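Local atomic coordinates of catalase-3 (PDB entry 3EJ6), a protein that breaks down hydrogen peroxide into oxygen and water with a heme cofactor, and probably protects cells from peroxide toxicity. Residues 455-460 and 520-525; 540-545 and 593-598. All coordinates share one frame; numbering follows the deposited sequence.

Interaction 1 (455-460 and 520-525); sequences FNSLTP and NVTRGV. With NAG (2-acetamido-2-deoxy-beta-D-glucopyranose), chain E.
Ser457 and Thr522 are joined where helix 449-456 gives way to a turn: Thr522 N donates to Ser457 OG over 2.7 Å, and an N-H...O angle of 171° makes the bond nearly straight. The hydroxyl reaches this amide because OG stands beside its own backbone N, anti to the carbonyl carbon (chi1 -61°). The same OG is hydrogen-bonded to Leu453 O, one turn back in the helix, so two bonds fix its rotation and tie the helix end to segment 520-525. Carbon packs around it. Val521 CG1 lies 3.3 Å from Ser457 OG, and Thr522 CG2 comes equally near to that oxygen. Val525 has CG1 anti to its carbonyl carbon (chi1 -54°), which leaves CG2 between the backbone N and the carbonyl carbon; CG2 presses on Ser457 CB at 3.2 Å, closer than normal van der Waals contact. Leu458 CD2 only grazes the methyl Val525 CG2, at 4.4 Å. With the hydroxyl removed, as in an alanine here, Thr522 N and Leu453 O would probably both lose this shared partner, and the segment would be less firmly held to the helix end.

One residue back, the Asn456 amide is held at both ends: OD1 by Arg452 NE, and ND2 mainly by His518 O. Its additional bond from ND2 to Asn520 O is weak, 3.3 Å long. Asn520 ND2 carries a covalent bond of 1.4 Å to C1 of an N-acetylglucosamine. Asn520, Val521 and Thr522 form an Asn-X-Thr glycosylation sequon, in which Thr522 OG1 is hydrogen-bonded to Glu306. The chemistry thus divides: the Ser457 hydroxyl, the Asn456 amide and backbone groups hold the segment to the helix end, while the Asn520 side chain, which starts away from it, carries the sugar.

Interaction 2 (540-545 and 593-598); sequences VGVLST and AVVVAE
Val540 to Leu543 pair in parallel with Ala593 to Val596, two neighbouring strands inside the six-stranded parallel sheet of the C-terminal domain, an alpha/beta domain related to class I glutamine amidotransferases. Their axes lie 4.6 Å apart at closest approach, and their N-to-C directions differ by 18°. The ladder alternates as parallel pairing requires: Gly541 N donates to Ala593 O, Val595 N to Gly541 O at 2.9 Å, Leu543 N to Val595 O, and Ala597 N to Leu543 O at 2.7 Å.

Packing is tightest on the face of Leu543, Val594 and Val596. There Leu543, with CG anti to its carbonyl carbon (chi1 -79°), crosses Val594 obliquely and sets CD1 against Val594 CG1 at 3.4 Å, nearer than carbons usually come. Val594 is the bridge partner of Gly541, which has no side chain to stand beside this diagonal pair. Helix 618-628 closes over this face, Ile622 touching Leu543 and Leu623 both valines.

The face of Val540, Val542 and Val595 meets more evenly. Val595 CG1 is 3.8 Å from Val540 CG1 and equally far from Val542 CG2; Val542 and Val595 lie side by side and point the same way, while Val540 meets Val595 at a slant. Helix 550-563 packs on Val540 and Val542, helix 660-673 on Ala593 and Val595.

At the C-terminal end the backbone stays bonded, but side-chain contact thins: Val542 CG1 and Ala597 CB stand 4.2 Å apart, and Glu598, partly exposed, starts away from the partner segment. The ten touching residues themselves are all buried. Val595 CG1 occupies the position between its backbone N and carbonyl carbon (chi1 54°), which brings that methyl to 3.5 Å from Gly541 O, the oxygen that accepts its own amide proton.

In the fold
Interaction 1 is partly buried and joins the end of helix 449-456 to the loop that runs from helix 495-505 toward strand 539-543; interaction 2 is fully buried and begins on that very strand. They follow one another along the chain and share no element, with centres about 36 Å apart and nearest atoms about 20 Å apart. Their chemistry fits their places. In 455-460 with 520-525, polar side chains do much of the joining, beside a glycosylated asparagine. In 540-545 with 593-598, all four hydrogen bonds run between backbone atoms, and aliphatic side chains fill both faces between helices, as expected for a central parallel sheet.

Interaction 1 (455-460 and 520-525)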
loop_
_atom_site.group_PDB
_atom_site.type_symbol
_atom_site.label_atom_id
_atom_site.label_comp_id
_atom_site.label_asym_id
_atom_site.label_seq_id
_atom_site.Cartn_x
_atom_site.Cartn_y
_atom_site.Cartn_z
ATOM N N PHE A 455 40.441 17.974 15.317
ATOM C CA PHE A 455 41.398 17.154 16.069
ATOM C C PHE A 455 42.330 18.002 16.941
ATOM O O PHE A 455 42.683 17.599 18.050
ATOM C CB PHE A 455 42.225 16.284 15.118
ATOM C CG PHE A 455 43.105 15.283 15.820
ATOM C CD1 PHE A 455 42.589 14.068 16.251
ATOM C CD2 PHE A 455 44.448 15.558 16.049
ATOM C CE1 PHE A 455 43.397 13.141 16.900
ATOM C CE2 PHE A 455 45.262 14.637 16.696
ATOM C CZ PHE A 455 44.736 13.427 17.122
ATOM N N ASN A 456 42.726 19.166 16.429
ATOM C CA ASN A 456 43.565 20.105 17.183
ATOM C C ASN A 456 42.860 20.677 18.411
ATOM O O ASN A 456 43.496 20.949 19.431
ATOM C CB ASN A 456 44.018 21.263 16.285
ATOM C CG ASN A 456 45.117 20.865 15.320
ATOM O OD1 ASN A 456 45.767 19.834 15.490
ATOM N ND2 ASN A 456 45.339 21.690 14.304
ATOM N N SER A 457 41.545 20.847 18.305
ATOM C CA SER A 457 40.744 21.490 19.346
ATOM C C SER A 457 40.263 20.536 20.450
ATOM O O SER A 457 39.485 20.936 21.320
ATOM C CB SER A 457 39.550 22.193 18.700
ATOM O OG SER A 457 39.982 23.196 17.797
ATOM N N LEU A 458 40.725 19.286 20.414
ATOM C CA LEU A 458 40.421 18.305 21.460
ATOM C C LEU A 458 41.575 18.195 22.453
ATOM O O LEU A 458 42.706 18.580 22.153
ATOM C CB LEU A 458 40.139 16.930 20.847
ATOM C CG LEU A 458 38.855 16.801 20.024
ATOM C CD1 LEU A 458 38.838 15.484 19.261
ATOM C CD2 LEU A 458 37.626 16.926 20.913
ATOM N N THR A 459 41.275 17.661 23.634
ATOM C CA THR A 459 42.284 17.451 24.676
ATOM C C THR A 459 43.120 16.204 24.359
ATOM O O THR A 459 42.661 15.328 23.624
ATOM C CB THR A 459 41.632 17.295 26.068
ATOM O OG1 THR A 459 40.777 16.145 26.081
ATOM C CG2 THR A 459 40.818 18.533 26.420
ATOM N N PRO A 460 44.352 16.122 24.904
ATOM C CA PRO A 460 45.242 14.973 24.688
ATOM C C PRO A 460 44.571 13.602 24.814
ATOM O O PRO A 460 44.816 12.722 23.988
ATOM C CB PRO A 460 46.295 15.144 25.785
ATOM C CG PRO A 460 46.369 16.601 26.002
ATOM C CD PRO A 460 44.991 17.148 25.752
ATOM N N ASN A 520 45.887 25.587 14.015
ATOM C CA ASN A 520 44.746 26.397 14.458
ATOM C C ASN A 520 43.792 25.618 15.368
ATOM O O ASN A 520 43.640 24.404 15.232
ATOM C CB ASN A 520 43.971 26.958 13.256
ATOM C CG ASN A 520 44.600 28.221 12.686
ATOM O OD1 ASN A 520 45.798 28.466 12.847
ATOM N ND2 ASN A 520 43.779 29.038 12.024
ATOM N N VAL A 521 43.160 26.339 16.293
ATOM C CA VAL A 521 42.256 25.751 17.286
ATOM C C VAL A 521 40.981 26.590 17.419
ATOM O O VAL A 521 41.013 27.811 17.252
ATOM C CB VAL A 521 42.939 25.651 18.673
ATOM C CG1 VAL A 521 42.035 24.942 19.673
ATOM C CG2 VAL A 521 44.274 24.928 18.564
ATOM N N THR A 522 39.868 25.921 17.720
ATOM C CA THR A 522 38.565 26.575 17.878
ATOM C C THR A 522 37.868 26.135 19.169
ATOM O O THR A 522 38.175 25.079 19.724
ATOM C CB THR A 522 37.646 26.276 16.674
ATOM O OG1 THR A 522 36.393 26.953 16.841
ATOM C CG2 THR A 522 37.402 24.778 16.536
ATOM N N ARG A 523 36.925 26.953 19.630
ATOM C CA ARG A 523 36.221 26.710 20.894
ATOM C C ARG A 523 35.070 25.712 20.759
ATOM O O ARG A 523 34.476 25.568 19.690
ATOM C CB ARG A 523 35.646 28.017 21.452
ATOM C CG ARG A 523 36.648 29.145 21.655
ATOM C CD ARG A 523 36.085 30.216 22.593
ATOM N NE ARG A 523 34.745 30.667 22.196
ATOM C CZ ARG A 523 34.462 31.806 21.561
ATOM N NH1 ARG A 523 35.419 32.671 21.223
ATOM N NH2 ARG A 523 33.198 32.090 21.262
ATOM N N GLY A 524 34.770 25.025 21.859
ATOM C CA GLY A 524 33.494 24.319 22.031
ATOM C C GLY A 524 33.292 22.979 21.342
ATOM O O GLY A 524 32.194 22.422 21.399
ATOM N N VAL A 525 34.330 22.452 20.700
ATOM C CA VAL A 525 34.225 21.161 20.005
ATOM C C VAL A 525 34.424 19.976 20.955
ATOM O O VAL A 525 33.990 18.861 20.661
ATOM C CB VAL A 525 35.242 21.045 18.849
ATOM C CG1 VAL A 525 35.108 22.229 17.900
ATOM C CG2 VAL A 525 36.658 20.937 19.387
HETATM C C1 NAG E . 44.306 29.468 10.748
HETATM C C2 NAG E . 44.634 30.896 10.316
HETATM C C3 NAG E . 44.686 31.031 8.795
HETATM C C4 NAG E . 45.432 29.870 8.145
HETATM C C5 NAG E . 44.955 28.530 8.698
HETATM C C6 NAG E . 45.721 27.358 8.090
HETATM C C7 NAG E . 43.774 32.325 12.087
HETATM C C8 NAG E . 44.709 33.488 12.243
HETATM N N2 NAG E . 43.654 31.820 10.862
HETATM O O3 NAG E . 45.323 32.242 8.452
HETATM O O4 NAG E . 45.232 29.917 6.750
HETATM O O5 NAG E . 45.144 28.533 10.097
HETATM O O6 NAG E . 44.839 26.547 7.344
HETATM O O7 NAG E . 43.163 31.882 13.058
#

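Interaction 2 (540-545 and 593-598)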
loop_
_atom_site.group_PDB
_atom_site.type_symbol
_atom_site.label_atom_id
_atom_site.label_comp_id
_atom_site.label_asym_id
_atom_site.label_seq_id
_atom_site.Cartn_x
_atom_site.Cartn_y
_atom_site.Cartn_z
ATOM N N VAL A 540 23.613 6.750 40.733
ATOM C CA VAL A 540 24.611 6.295 41.701
ATOM C C VAL A 540 24.280 4.880 42.174
ATOM O O VAL A 540 23.189 4.633 42.692
ATOM C CB VAL A 540 24.677 7.225 42.930
ATOM C CG1 VAL A 540 25.767 6.765 43.891
ATOM C CG2 VAL A 540 24.919 8.665 42.501
ATOM N N GLY A 541 25.226 3.963 41.994
ATOM C CA GLY A 541 25.056 2.567 42.394
ATOM C C GLY A 541 25.617 2.301 43.780
ATOM O O GLY A 541 26.833 2.336 43.980
ATOM N N VAL A 542 24.729 2.034 44.734
ATOM C CA VAL A 542 25.124 1.766 46.118
ATOM C C VAL A 542 25.260 0.261 46.366
ATOM O O VAL A 542 24.262 -0.440 46.555
ATOM C CB VAL A 542 24.114 2.366 47.121
ATOM C CG1 VAL A 542 24.530 2.056 48.555
ATOM C CG2 VAL A 542 23.994 3.868 46.915
ATOM N N LEU A 543 26.498 -0.225 46.363
ATOM C CA LEU A 543 26.783 -1.640 46.608
ATOM C C LEU A 543 26.679 -1.954 48.100
ATOM O O LEU A 543 27.508 -1.507 48.895
ATOM C CB LEU A 543 28.172 -2.021 46.083
ATOM C CG LEU A 543 28.282 -2.250 44.572
ATOM C CD1 LEU A 543 28.057 -0.958 43.801
ATOM C CD2 LEU A 543 29.634 -2.850 44.220
ATOM N N SER A 544 25.658 -2.726 48.463
ATOM C CA SER A 544 25.404 -3.093 49.856
ATOM C C SER A 544 25.196 -4.604 49.988
ATOM O O SER A 544 25.369 -5.352 49.024
ATOM C CB SER A 544 24.179 -2.341 50.382
ATOM O OG SER A 544 24.003 -2.552 51.772
ATOM N N THR A 545 24.834 -5.038 51.193
ATOM C CA THR A 545 24.551 -6.446 51.469
ATOM C C THR A 545 23.378 -6.582 52.440
ATOM O O THR A 545 23.071 -5.657 53.194
ATOM C CB THR A 545 25.788 -7.169 52.047
ATOM O OG1 THR A 545 25.487 -8.555 52.255
ATOM C CG2 THR A 545 26.219 -6.538 53.365
ATOM N N ALA A 593 28.225 6.858 38.958
ATOM C CA ALA A 593 29.159 6.681 40.069
ATOM C C ALA A 593 28.828 5.407 40.844
ATOM O O ALA A 593 27.674 4.981 40.893
ATOM C CB ALA A 593 29.114 7.887 40.991
ATOM N N VAL A 594 29.852 4.806 41.444
ATOM C CA VAL A 594 29.696 3.583 42.234
ATOM C C VAL A 594 30.205 3.813 43.655
ATOM O O VAL A 594 31.234 4.456 43.855
ATOM C CB VAL A 594 30.462 2.404 41.598
ATOM C CG1 VAL A 594 30.285 1.137 42.425
ATOM C CG2 VAL A 594 29.991 2.175 40.168
ATOM N N VAL A 595 29.478 3.286 44.637
ATOM C CA VAL A 595 29.847 3.449 46.046
ATOM C C VAL A 595 29.514 2.196 46.856
ATOM O O VAL A 595 28.385 1.710 46.830
ATOM C CB VAL A 595 29.152 4.682 46.675
ATOM C CG1 VAL A 595 27.642 4.618 46.474
ATOM C CG2 VAL A 595 29.502 4.803 48.154
ATOM N N VAL A 596 30.513 1.678 47.567
ATOM C CA VAL A 596 30.333 0.515 48.434
ATOM C C VAL A 596 29.909 0.966 49.831
ATOM O O VAL A 596 30.626 1.720 50.492
ATOM C CB VAL A 596 31.624 -0.319 48.541
ATOM C CG1 VAL A 596 31.395 -1.556 49.401
ATOM C CG2 VAL A 596 32.116 -0.716 47.156
ATOM N N ALA A 597 28.741 0.503 50.271
ATOM C CA ALA A 597 28.238 0.808 51.610
ATOM C C ALA A 597 29.068 0.082 52.667
ATOM O O ALA A 597 29.665 -0.961 52.389
ATOM C CB ALA A 597 26.773 0.419 51.728
ATOM N N GLU A 598 29.099 0.639 53.874
ATOM C CA GLU A 598 29.902 0.081 54.965
ATOM C C GLU A 598 29.355 -1.276 55.399
ATOM O O GLU A 598 28.158 -1.420 55.654
ATOM C CB GLU A 598 29.940 1.040 56.159
ATOM C CG GLU A 598 30.899 0.611 57.270
ATOM C CD GLU A 598 31.096 1.678 58.334
ATOM O OE1 GLU A 598 32.124 1.623 59.043
ATOM O OE2 GLU A 598 30.230 2.569 58.464
#